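Local coordinates for lipase-esterase related protein (PDB 3E0X) that is of unknown function but, as an alpha/beta-hydrolase-fold protein related to lipases and esterases, probably acts as a hydrolase, at residues Lys30-Leu35 against Phe228-Asn233; Lys37-Tyr42 against Glu239-Phe244; Asp188-Ala193 against Val214-Leu219. One frame throughout, in Å; residues are numbered along the deposited sequence.

Contact 1 (Lys30-Leu35 against Phe228-Asn233); sequences KIFGEL and FLLVVN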
loop_
_atom_site.group_PDB
_atom_site.type_symbol
_atom_site.label_atom_id
_atom_site.label_comp_id
_atom_site.label_asym_id
_atom_site.label_seq_id
_atom_site.Cartn_x
_atom_site.Cartn_y
_atom_site.Cartn_z
ATOM N N LYS A 30 -1.567 6.679 8.863
ATOM C CA LYS A 30 -2.306 6.270 10.060
ATOM C C LYS A 30 -2.940 4.881 9.925
ATOM O O LYS A 30 -3.234 4.212 10.926
ATOM C CB LYS A 30 -3.389 7.308 10.399
ATOM C CG LYS A 30 -2.844 8.715 10.733
ATOM C CD LYS A 30 -3.961 9.779 10.902
ATOM C CE LYS A 30 -4.842 9.943 9.648
ATOM N NZ LYS A 30 -6.082 10.804 9.788
ATOM N N ILE A 31 -3.158 4.443 8.680
ATOM C CA ILE A 31 -3.832 3.176 8.428
ATOM C C ILE A 31 -2.998 1.984 8.900
ATOM O O ILE A 31 -3.535 0.886 9.109
ATOM C CB ILE A 31 -4.210 3.030 6.916
ATOM C CG1 ILE A 31 -5.350 2.002 6.727
ATOM C CG2 ILE A 31 -2.960 2.685 6.036
ATOM C CD1 ILE A 31 -6.677 2.399 7.350
ATOM N N PHE A 32 -1.685 2.216 9.059
ATOM C CA PHE A 32 -0.750 1.175 9.522
ATOM C C PHE A 32 -0.619 1.087 11.043
ATOM O O PHE A 32 0.241 0.384 11.538
ATOM C CB PHE A 32 0.619 1.419 8.875
ATOM C CG PHE A 32 0.662 1.130 7.395
ATOM C CD1 PHE A 32 0.516 -0.174 6.935
ATOM C CD2 PHE A 32 0.866 2.158 6.477
ATOM C CE1 PHE A 32 0.591 -0.458 5.557
ATOM C CE2 PHE A 32 0.962 1.881 5.116
ATOM C CZ PHE A 32 0.797 0.563 4.656
ATOM N N GLY A 33 -1.500 1.774 11.776
ATOM C CA GLY A 33 -1.369 1.898 13.215
ATOM C C GLY A 33 -1.367 0.587 13.974
ATOM O O GLY A 33 -0.718 0.469 15.014
ATOM N N GLU A 34 -2.132 -0.390 13.497
ATOM C CA GLU A 34 -2.091 -1.704 14.140
ATOM C C GLU A 34 -0.912 -2.527 13.680
ATOM O O GLU A 34 -0.255 -3.158 14.482
ATOM C CB GLU A 34 -3.383 -2.481 13.907
ATOM C CG GLU A 34 -4.570 -1.910 14.620
ATOM C CD GLU A 34 -4.351 -1.708 16.135
ATOM O OE1 GLU A 34 -4.130 -2.701 16.846
ATOM O OE2 GLU A 34 -4.431 -0.548 16.591
ATOM N N LEU A 35 -0.621 -2.493 12.374
ATOM C CA LEU A 35 0.418 -3.336 11.815
ATOM C C LEU A 35 1.769 -2.967 12.405
ATOM O O LEU A 35 2.589 -3.838 12.714
ATOM C CB LEU A 35 0.423 -3.200 10.296
ATOM C CG LEU A 35 1.369 -4.137 9.559
ATOM C CD1 LEU A 35 0.973 -5.576 9.810
ATOM C CD2 LEU A 35 1.411 -3.836 8.082
ATOM N N PHE A 228 -9.734 -4.594 5.128
ATOM C CA PHE A 228 -9.139 -4.166 6.401
ATOM C C PHE A 228 -8.378 -5.298 7.087
ATOM O O PHE A 228 -8.146 -5.247 8.286
ATOM C CB PHE A 228 -10.199 -3.537 7.324
ATOM C CG PHE A 228 -10.147 -2.024 7.377
ATOM C CD1 PHE A 228 -9.615 -1.264 6.328
ATOM C CD2 PHE A 228 -10.704 -1.359 8.471
ATOM C CE1 PHE A 228 -9.620 0.135 6.391
ATOM C CE2 PHE A 228 -10.701 0.024 8.554
ATOM C CZ PHE A 228 -10.166 0.785 7.518
ATOM N N LEU A 229 -7.947 -6.288 6.310
ATOM C CA LEU A 229 -7.071 -7.345 6.822
ATOM C C LEU A 229 -5.930 -6.769 7.660
ATOM O O LEU A 229 -5.615 -7.301 8.717
ATOM C CB LEU A 229 -6.489 -8.143 5.650
ATOM C CG LEU A 229 -5.501 -9.263 5.974
ATOM C CD1 LEU A 229 -6.163 -10.402 6.770
ATOM C CD2 LEU A 229 -4.868 -9.804 4.673
ATOM N N LEU A 230 -5.325 -5.673 7.198
ATOM C CA LEU A 230 -4.148 -5.088 7.894
ATOM C C LEU A 230 -4.493 -4.455 9.245
ATOM O O LEU A 230 -3.580 -4.058 9.995
ATOM C CB LEU A 230 -3.428 -4.037 7.010
ATOM C CG LEU A 230 -4.017 -2.607 6.946
ATOM C CD1 LEU A 230 -3.049 -1.685 6.205
ATOM C CD2 LEU A 230 -5.427 -2.495 6.355
ATOM N N VAL A 231 -5.800 -4.278 9.498
ATOM C CA VAL A 231 -6.283 -3.701 10.749
ATOM C C VAL A 231 -6.821 -4.804 11.660
ATOM O O VAL A 231 -6.424 -4.899 12.831
ATOM C CB VAL A 231 -7.394 -2.652 10.475
ATOM C CG1 VAL A 231 -8.211 -2.382 11.736
ATOM C CG2 VAL A 231 -6.773 -1.392 9.943
ATOM N N VAL A 232 -7.688 -5.660 11.127
ATOM C CA VAL A 232 -8.330 -6.683 11.962
ATOM C C VAL A 232 -7.451 -7.913 12.196
ATOM O O VAL A 232 -7.676 -8.669 13.155
ATOM C CB VAL A 232 -9.712 -7.116 11.416
ATOM C CG1 VAL A 232 -10.617 -5.904 11.306
ATOM C CG2 VAL A 232 -9.594 -7.808 10.068
ATOM N N ASN A 233 -6.475 -8.127 11.317
ATOM C CA ASN A 233 -5.518 -9.218 11.537
ATOM C C ASN A 233 -4.106 -8.704 11.331
ATOM O O ASN A 233 -3.299 -9.310 10.625
ATOM C CB ASN A 233 -5.809 -10.435 10.631
ATOM C CG ASN A 233 -5.119 -11.712 11.120
ATOM O OD1 ASN A 233 -4.374 -11.690 12.117
ATOM N ND2 ASN A 233 -5.413 -12.846 10.458
HETATM O O HOH W 1 -2.813 -1.354 10.646
#

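Contact 2 (Lys37-Tyr42 against Glu239-Phe244); sequences KYLEDY and EEIKNF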
loop_
_atom_site.group_PDB
_atom_site.type_symbol
_atom_site.label_atom_id
_atom_site.label_comp_id
_atom_site.label_asym_id
_atom_site.label_seq_id
_atom_site.Cartn_x
_atom_site.Cartn_y
_atom_site.Cartn_z
ATOM N N LYS A 37 2.453 -2.133 15.302
ATOM C CA LYS A 37 2.630 -2.672 16.657
ATOM C C LYS A 37 3.367 -4.025 16.708
ATOM O O LYS A 37 3.916 -4.400 17.760
ATOM C CB LYS A 37 1.277 -2.781 17.383
ATOM C CG LYS A 37 0.548 -1.464 17.544
ATOM C CD LYS A 37 -0.814 -1.721 18.185
ATOM C CE LYS A 37 -1.519 -0.426 18.524
ATOM N NZ LYS A 37 -2.849 -0.717 19.105
ATOM N N TYR A 38 3.388 -4.753 15.590
ATOM C CA TYR A 38 3.936 -6.120 15.540
ATOM C C TYR A 38 5.273 -6.159 14.801
ATOM O O TYR A 38 5.867 -7.227 14.613
ATOM C CB TYR A 38 2.907 -7.089 14.904
ATOM C CG TYR A 38 1.591 -7.050 15.658
ATOM C CD1 TYR A 38 1.434 -7.776 16.843
ATOM C CD2 TYR A 38 0.534 -6.241 15.236
ATOM C CE1 TYR A 38 0.229 -7.707 17.584
ATOM C CE2 TYR A 38 -0.662 -6.167 15.971
ATOM C CZ TYR A 38 -0.798 -6.906 17.141
ATOM O OH TYR A 38 -1.967 -6.875 17.885
ATOM N N LEU A 39 5.751 -4.977 14.421
ATOM C CA LEU A 39 6.990 -4.862 13.634
ATOM C C LEU A 39 8.033 -3.982 14.324
ATOM O O LEU A 39 8.898 -3.372 13.670
ATOM C CB LEU A 39 6.654 -4.342 12.240
ATOM C CG LEU A 39 5.810 -5.323 11.416
ATOM C CD1 LEU A 39 5.249 -4.691 10.143
ATOM C CD2 LEU A 39 6.638 -6.585 11.099
ATOM N N GLU A 40 7.956 -3.932 15.654
ATOM C CA GLU A 40 8.783 -3.034 16.470
ATOM C C GLU A 40 10.257 -3.360 16.477
ATOM O O GLU A 40 11.074 -2.503 16.854
ATOM C CB GLU A 40 8.241 -2.990 17.904
ATOM C CG GLU A 40 7.048 -2.109 18.017
ATOM C CD GLU A 40 6.633 -1.876 19.446
ATOM O OE1 GLU A 40 7.524 -1.851 20.329
ATOM O OE2 GLU A 40 5.411 -1.704 19.665
ATOM N N ASP A 41 10.623 -4.557 16.027
ATOM C CA ASP A 41 12.028 -4.954 15.977
ATOM C C ASP A 41 12.736 -4.406 14.737
ATOM O O ASP A 41 13.961 -4.562 14.580
ATOM C CB ASP A 41 12.182 -6.488 16.024
ATOM C CG ASP A 41 12.015 -7.061 17.438
ATOM O OD1 ASP A 41 12.297 -6.340 18.413
ATOM O OD2 ASP A 41 11.612 -8.241 17.581
ATOM N N TYR A 42 11.960 -3.780 13.854
ATOM C CA TYR A 42 12.496 -3.251 12.603
ATOM C C TYR A 42 12.498 -1.733 12.575
ATOM O O TYR A 42 11.850 -1.078 13.388
ATOM C CB TYR A 42 11.671 -3.781 11.446
ATOM C CG TYR A 42 11.483 -5.276 11.488
ATOM C CD1 TYR A 42 12.580 -6.143 11.527
ATOM C CD2 TYR A 42 10.208 -5.831 11.507
ATOM C CE1 TYR A 42 12.408 -7.525 11.567
ATOM C CE2 TYR A 42 10.023 -7.201 11.540
ATOM C CZ TYR A 42 11.120 -8.044 11.569
ATOM O OH TYR A 42 10.885 -9.398 11.594
ATOM N N GLU A 239 3.179 -11.413 10.862
ATOM C CA GLU A 239 3.880 -12.701 10.833
ATOM C C GLU A 239 4.270 -13.051 9.403
ATOM O O GLU A 239 5.381 -13.587 9.162
ATOM C CB GLU A 239 3.013 -13.785 11.490
ATOM C CG GLU A 239 2.905 -13.618 13.013
ATOM C CD GLU A 239 4.290 -13.546 13.689
ATOM O OE1 GLU A 239 5.106 -14.490 13.504
ATOM O OE2 GLU A 239 4.549 -12.538 14.385
ATOM N N GLU A 240 3.392 -12.712 8.455
ATOM C CA GLU A 240 3.623 -13.035 7.053
ATOM C C GLU A 240 4.565 -12.044 6.362
ATOM O O GLU A 240 4.964 -12.245 5.200
ATOM C CB GLU A 240 2.290 -13.098 6.315
ATOM C CG GLU A 240 1.460 -14.280 6.765
ATOM C CD GLU A 240 2.014 -15.623 6.328
ATOM O OE1 GLU A 240 2.683 -15.703 5.268
ATOM O OE2 GLU A 240 1.744 -16.614 7.039
ATOM N N ILE A 241 4.914 -10.971 7.059
ATOM C CA ILE A 241 5.995 -10.087 6.644
ATOM C C ILE A 241 7.318 -10.597 7.236
ATOM O O ILE A 241 8.323 -10.711 6.517
ATOM C CB ILE A 241 5.701 -8.625 7.036
ATOM C CG1 ILE A 241 4.534 -8.124 6.191
ATOM C CG2 ILE A 241 6.917 -7.745 6.784
ATOM C CD1 ILE A 241 3.940 -6.804 6.639
ATOM N N LYS A 242 7.313 -10.927 8.530
ATOM C CA LYS A 242 8.503 -11.485 9.200
ATOM C C LYS A 242 9.036 -12.735 8.521
ATOM O O LYS A 242 10.265 -12.956 8.477
ATOM C CB LYS A 242 8.170 -11.855 10.639
ATOM C CG LYS A 242 7.848 -10.687 11.494
ATOM C CD LYS A 242 7.417 -11.204 12.828
ATOM C CE LYS A 242 6.868 -10.101 13.634
ATOM N NZ LYS A 242 6.663 -10.560 15.002
ATOM N N ASN A 243 8.141 -13.594 8.044
ATOM C CA ASN A 243 8.605 -14.843 7.422
ATOM C C ASN A 243 9.215 -14.665 6.020
ATOM O O ASN A 243 9.741 -15.616 5.454
ATOM C CB ASN A 243 7.542 -15.952 7.478
ATOM C CG ASN A 243 6.348 -15.668 6.627
ATOM O OD1 ASN A 243 6.314 -14.691 5.890
ATOM N ND2 ASN A 243 5.334 -16.526 6.731
ATOM N N PHE A 244 9.148 -13.441 5.501
ATOM C CA PHE A 244 9.586 -13.127 4.169
ATOM C C PHE A 244 10.838 -12.256 4.148
ATOM O O PHE A 244 11.683 -12.434 3.261
ATOM C CB PHE A 244 8.452 -12.379 3.472
ATOM C CG PHE A 244 8.792 -11.873 2.093
ATOM C CD1 PHE A 244 8.718 -10.514 1.805
ATOM C CD2 PHE A 244 9.144 -12.753 1.077
ATOM C CE1 PHE A 244 8.997 -10.031 0.516
ATOM C CE2 PHE A 244 9.421 -12.278 -0.202
ATOM C CZ PHE A 244 9.350 -10.914 -0.473
HETATM O O HOH W 2 6.055 -8.909 17.200
#

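Contact 3 (Asp188-Ala193 against Val214-Leu219); sequences DIPVKA and VENSEL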
loop_
_atom_site.group_PDB
_atom_site.type_symbol
_atom_site.label_atom_id
_atom_site.label_comp_id
_atom_site.label_asym_id
_atom_site.label_seq_id
_atom_site.Cartn_x
_atom_site.Cartn_y
_atom_site.Cartn_z
ATOM N N ASP A 188 13.451 -7.784 -10.386
ATOM C CA ASP A 188 14.617 -8.638 -10.074
ATOM C C ASP A 188 14.651 -9.161 -8.629
ATOM O O ASP A 188 15.364 -10.113 -8.310
ATOM C CB ASP A 188 15.937 -7.856 -10.288
ATOM C CG ASP A 188 16.173 -7.414 -11.733
ATOM O OD1 ASP A 188 15.912 -8.194 -12.678
ATOM O OD2 ASP A 188 16.692 -6.285 -11.904
ATOM N N ILE A 189 13.930 -8.481 -7.740
ATOM C CA ILE A 189 13.974 -8.750 -6.298
ATOM C C ILE A 189 12.761 -9.557 -5.865
ATOM O O ILE A 189 11.790 -9.669 -6.625
ATOM C CB ILE A 189 14.039 -7.425 -5.498
ATOM C CG1 ILE A 189 12.874 -6.506 -5.885
ATOM C CG2 ILE A 189 15.435 -6.737 -5.702
ATOM C CD1 ILE A 189 12.828 -5.237 -5.028
ATOM N N PRO A 190 12.814 -10.146 -4.651
ATOM C CA PRO A 190 11.653 -10.927 -4.151
ATOM C C PRO A 190 10.425 -10.050 -3.872
ATOM O O PRO A 190 10.526 -8.923 -3.365
ATOM C CB PRO A 190 12.173 -11.584 -2.872
ATOM C CG PRO A 190 13.732 -11.487 -2.975
ATOM C CD PRO A 190 13.974 -10.198 -3.735
ATOM N N VAL A 191 9.261 -10.583 -4.233
ATOM C CA VAL A 191 7.986 -9.893 -4.020
ATOM C C VAL A 191 7.043 -10.845 -3.322
ATOM O O VAL A 191 6.951 -12.011 -3.716
ATOM C CB VAL A 191 7.347 -9.505 -5.382
ATOM C CG1 VAL A 191 5.931 -8.946 -5.189
ATOM C CG2 VAL A 191 8.196 -8.459 -6.091
ATOM N N LYS A 192 6.373 -10.367 -2.272
ATOM C CA LYS A 192 5.337 -11.192 -1.631
ATOM C C LYS A 192 4.010 -10.463 -1.687
ATOM O O LYS A 192 3.963 -9.272 -1.393
ATOM C CB LYS A 192 5.652 -11.512 -0.156
ATOM C CG LYS A 192 4.591 -12.336 0.543
ATOM C CD LYS A 192 5.112 -12.928 1.829
ATOM C CE LYS A 192 4.072 -13.861 2.410
ATOM N NZ LYS A 192 4.572 -14.527 3.654
ATOM N N ALA A 193 2.948 -11.168 -2.073
ATOM C CA ALA A 193 1.611 -10.591 -2.057
ATOM C C ALA A 193 0.862 -11.218 -0.878
ATOM O O ALA A 193 0.981 -12.435 -0.649
ATOM C CB ALA A 193 0.901 -10.880 -3.361
ATOM N N VAL A 214 5.997 -12.391 -11.309
ATOM C CA VAL A 214 7.297 -12.078 -10.696
ATOM C C VAL A 214 8.056 -13.391 -10.478
ATOM O O VAL A 214 7.527 -14.326 -9.888
ATOM C CB VAL A 214 7.110 -11.319 -9.356
ATOM C CG1 VAL A 214 8.488 -11.050 -8.697
ATOM C CG2 VAL A 214 6.308 -10.013 -9.579
ATOM N N GLU A 215 9.303 -13.446 -10.954
ATOM C CA GLU A 215 10.077 -14.685 -10.925
ATOM C C GLU A 215 10.314 -15.198 -9.508
ATOM O O GLU A 215 10.146 -16.395 -9.249
ATOM C CB GLU A 215 11.409 -14.508 -11.667
ATOM C CG GLU A 215 12.298 -15.768 -11.715
ATOM C CD GLU A 215 11.657 -16.933 -12.486
ATOM O OE1 GLU A 215 10.879 -16.674 -13.437
ATOM O OE2 GLU A 215 11.934 -18.111 -12.144
ATOM N N ASN A 216 10.726 -14.297 -8.609
ATOM C CA ASN A 216 10.959 -14.663 -7.209
ATOM C C ASN A 216 9.827 -14.092 -6.360
ATOM O O ASN A 216 9.832 -12.922 -6.003
ATOM C CB ASN A 216 12.327 -14.160 -6.730
ATOM C CG ASN A 216 12.699 -14.689 -5.352
ATOM O OD1 ASN A 216 11.930 -15.431 -4.719
ATOM N ND2 ASN A 216 13.877 -14.316 -4.878
ATOM N N SER A 217 8.833 -14.924 -6.084
ATOM C CA SER A 217 7.608 -14.413 -5.481
ATOM C C SER A 217 6.959 -15.383 -4.506
ATOM O O SER A 217 7.177 -16.606 -4.561
ATOM C CB SER A 217 6.619 -14.013 -6.576
ATOM O OG SER A 217 6.215 -15.153 -7.313
ATOM N N GLU A 218 6.161 -14.817 -3.603
ATOM C CA GLU A 218 5.429 -15.581 -2.607
ATOM C C GLU A 218 4.026 -15.027 -2.533
ATOM O O GLU A 218 3.801 -13.865 -2.845
ATOM C CB GLU A 218 6.070 -15.452 -1.218
ATOM C CG GLU A 218 7.556 -15.806 -1.155
ATOM C CD GLU A 218 7.841 -17.279 -1.297
ATOM O OE1 GLU A 218 6.906 -18.115 -1.258
ATOM O OE2 GLU A 218 9.042 -17.601 -1.451
ATOM N N LEU A 219 3.091 -15.859 -2.078
ATOM C CA LEU A 219 1.702 -15.436 -1.965
ATOM C C LEU A 219 1.128 -16.009 -0.682
ATOM O O LEU A 219 1.298 -17.212 -0.408
ATOM C CB LEU A 219 0.915 -15.901 -3.189
ATOM C CG LEU A 219 -0.598 -15.775 -3.080
ATOM C CD1 LEU A 219 -1.019 -14.307 -3.062
ATOM C CD2 LEU A 219 -1.229 -16.522 -4.243
HETATM O O HOH W 3 15.556 -12.169 -6.324
HETATM O O HOH W 4 11.842 -11.436 -8.813
#

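Contact 1 (Lys30-Leu35 against Phe228-Asn233)
Leu230 brings its CD1 methyl obliquely against the ring of Phe32, CD1 standing 3.9 Å from Phe32 CE1, with the two side chains crossing at about a right angle. It gets there through a chi1 of 81°, which sets CG in the crowded position between the backbone N and the carbonyl carbon. The same methyl packs against Ile31 O, so one methyl of Leu230 meets both a ring and a carbonyl. Ile31 uses both of its branches. CG1 is anti to the backbone N and carries CD1 to 3.8 Å from both CE1 and CZ of Phe228, while CG2 rests over one face of Phe32, toward the rim. Phe228 in turn has CG2 of Val231 over one face, and that methyl also lies 4.0 Å from Ile31 O.

No direct hydrogen bond joins the two segments; a water does the polar work. It donates to Ile31 O at 2.8 Å and to Leu230 O at 2.9 Å, and it accepts from Leu35 N at 3.0 Å, so three backbone groups are satisfied within an otherwise apolar, buried contact. Glu34 contributes its aliphatic part, CG coming 3.9 Å from Val231 O. Its chain then bends at chi2, taking the carboxylate away to Tyr157 and Lys37.

Tyr91, on strand 86-91, touches Ile31, Phe32, Phe228 and Leu230. It is followed by Ser92, the middle of a GxSxG sequence consistent with a nucleophile elbow. Phe228 lies close to the bound ortho-xylene, and His227 just before it lines that pocket. A histidine in the loop after the last strand, leading into a short helix, is characteristic of the alpha/beta hydrolase fold.

Contact 2 (Lys37-Tyr42 against Glu239-Phe244)
Tyr38 meets the C-terminal helix chiefly through its carbonyl. Lys242, its chain extended beyond CG so that the methylenes carry the charge out to this loop, brings CE only 3.2 Å from Tyr38 O, and the ammonium beyond it is too poorly angled for a direct bond to that oxygen. A water closes the gap, donating to Tyr38 O at 3.1 Å and accepting from Lys242 NZ at 2.8 Å. The ammonium is also anchored within its own helix: Glu239, one turn earlier, offers the syn lone pair of OE2 in a salt bridge of 3.0 Å to Lys242 NZ. The tyrosine ring leads away from this group and packs along the earlier part of helix 234-242, on Ala234, Lys235 and Ala238.

Leu39 supplies the apolar centre. Its two methyls divide the work, CD1 reaching 4.3 Å from Ile241 CD1 while CD2 faces the CG methylene of Lys242 and also sits in plane at the edge of the Tyr42 ring. Leu39 further touches Leu19 and Phe21 of strand 18-22, so it fills the layer between helix and sheet. Here the last helix of an alpha/beta hydrolase fold packs across the central sheet, with the loop before strand 43-47 bordering it.

From Leu39 to Tyr42 the chain makes a type I beta turn, closed by Tyr42 N donating to Leu39 O. Asp41, on this turn, places OD2 6.0 Å from Lys242 NZ, not in contact, though its charge may add slightly to the favourable surroundings of the ammonium.

Tyr42 then points back at the helix. The lysine chain crosses the tyrosine side chain at about a right angle, with Lys242 CG at the ring edge and 3.3 Å from Tyr42 OH.

Contact 3 (Asp188-Ala193 against Val214-Leu219)
Lys192 can be followed outward as it crosses Glu218 obliquely, the residue with which it pairs in a parallel bridge. Its CB lies 4.0 Å from Glu218 O. CG, anti to the backbone N, packs 3.9 Å from Glu218 CB, and CD still grazes that same CB. Extended thereafter, the chain takes NZ away from the Glu218 carboxylate to a salt bridge with Glu240 of helix 234-242. Glu218 bends at chi2, so that its own end leads off, and the two opposite charges stay 6.5 Å apart, Lys192 NZ to Glu218 OE1. A long aliphatic stem with a charged tip suits Lys192, whose residue is buried yet whose ammonium needs a partner.

The two backbones are joined in parallel register. Asn216 O accepts from Val191 N at 3.0 Å, Val191 O from Glu218 N at 2.9 Å, and Glu218 O from Ala193 N at 2.9 Å. The last bond is nearly straight at 165°, although its donor stands above the carbonyl plane. Pro190, with no N-H to give, fits just ahead of the first bond; its ring lies alongside the Asn216 amide, CG 3.4 Å from Asn216 ND2. A water carries that ND2 on to Asp188 O, and another joins Asn216 N to Ile189 O.

On the sheet face opposite Lys192, Val191 meets Val214 with its CG2 methyl, their side chains crossing at about a right angle, and Leu219 brings CD1 against Ala193 CB. Small and branched apolar groups suit this face because helix 204-213, the crossover of the beta-alpha-beta unit, packs on it. Phe244 lies on the Lys192 and Glu218 face. Strand 191-196 is flanked within the sheet by strand 109-115, and strand 217-222 is the outermost strand at this end.

From the N terminus, the loop between strands 18-22 and 43-47 supplies first 30-35 and then 37-42. Much later, strand 191-196, helix 204-213 and strand 217-222 form a unit whose short loop contact 3 closes. The chain then passes through 228-233, completing contact 1, and 239-244, completing contact 2. Their segments alternate, so these two long loops cross, and contact 3 is nested inside both. Contacts 1 and 2 tie the last two helices to the early loop, and they touch where Leu35 packs on Ile241. Contacts 2 and 3 meet through Lys192, Glu240 and Phe244, fastening the chain's end to the last two strands of the sheet.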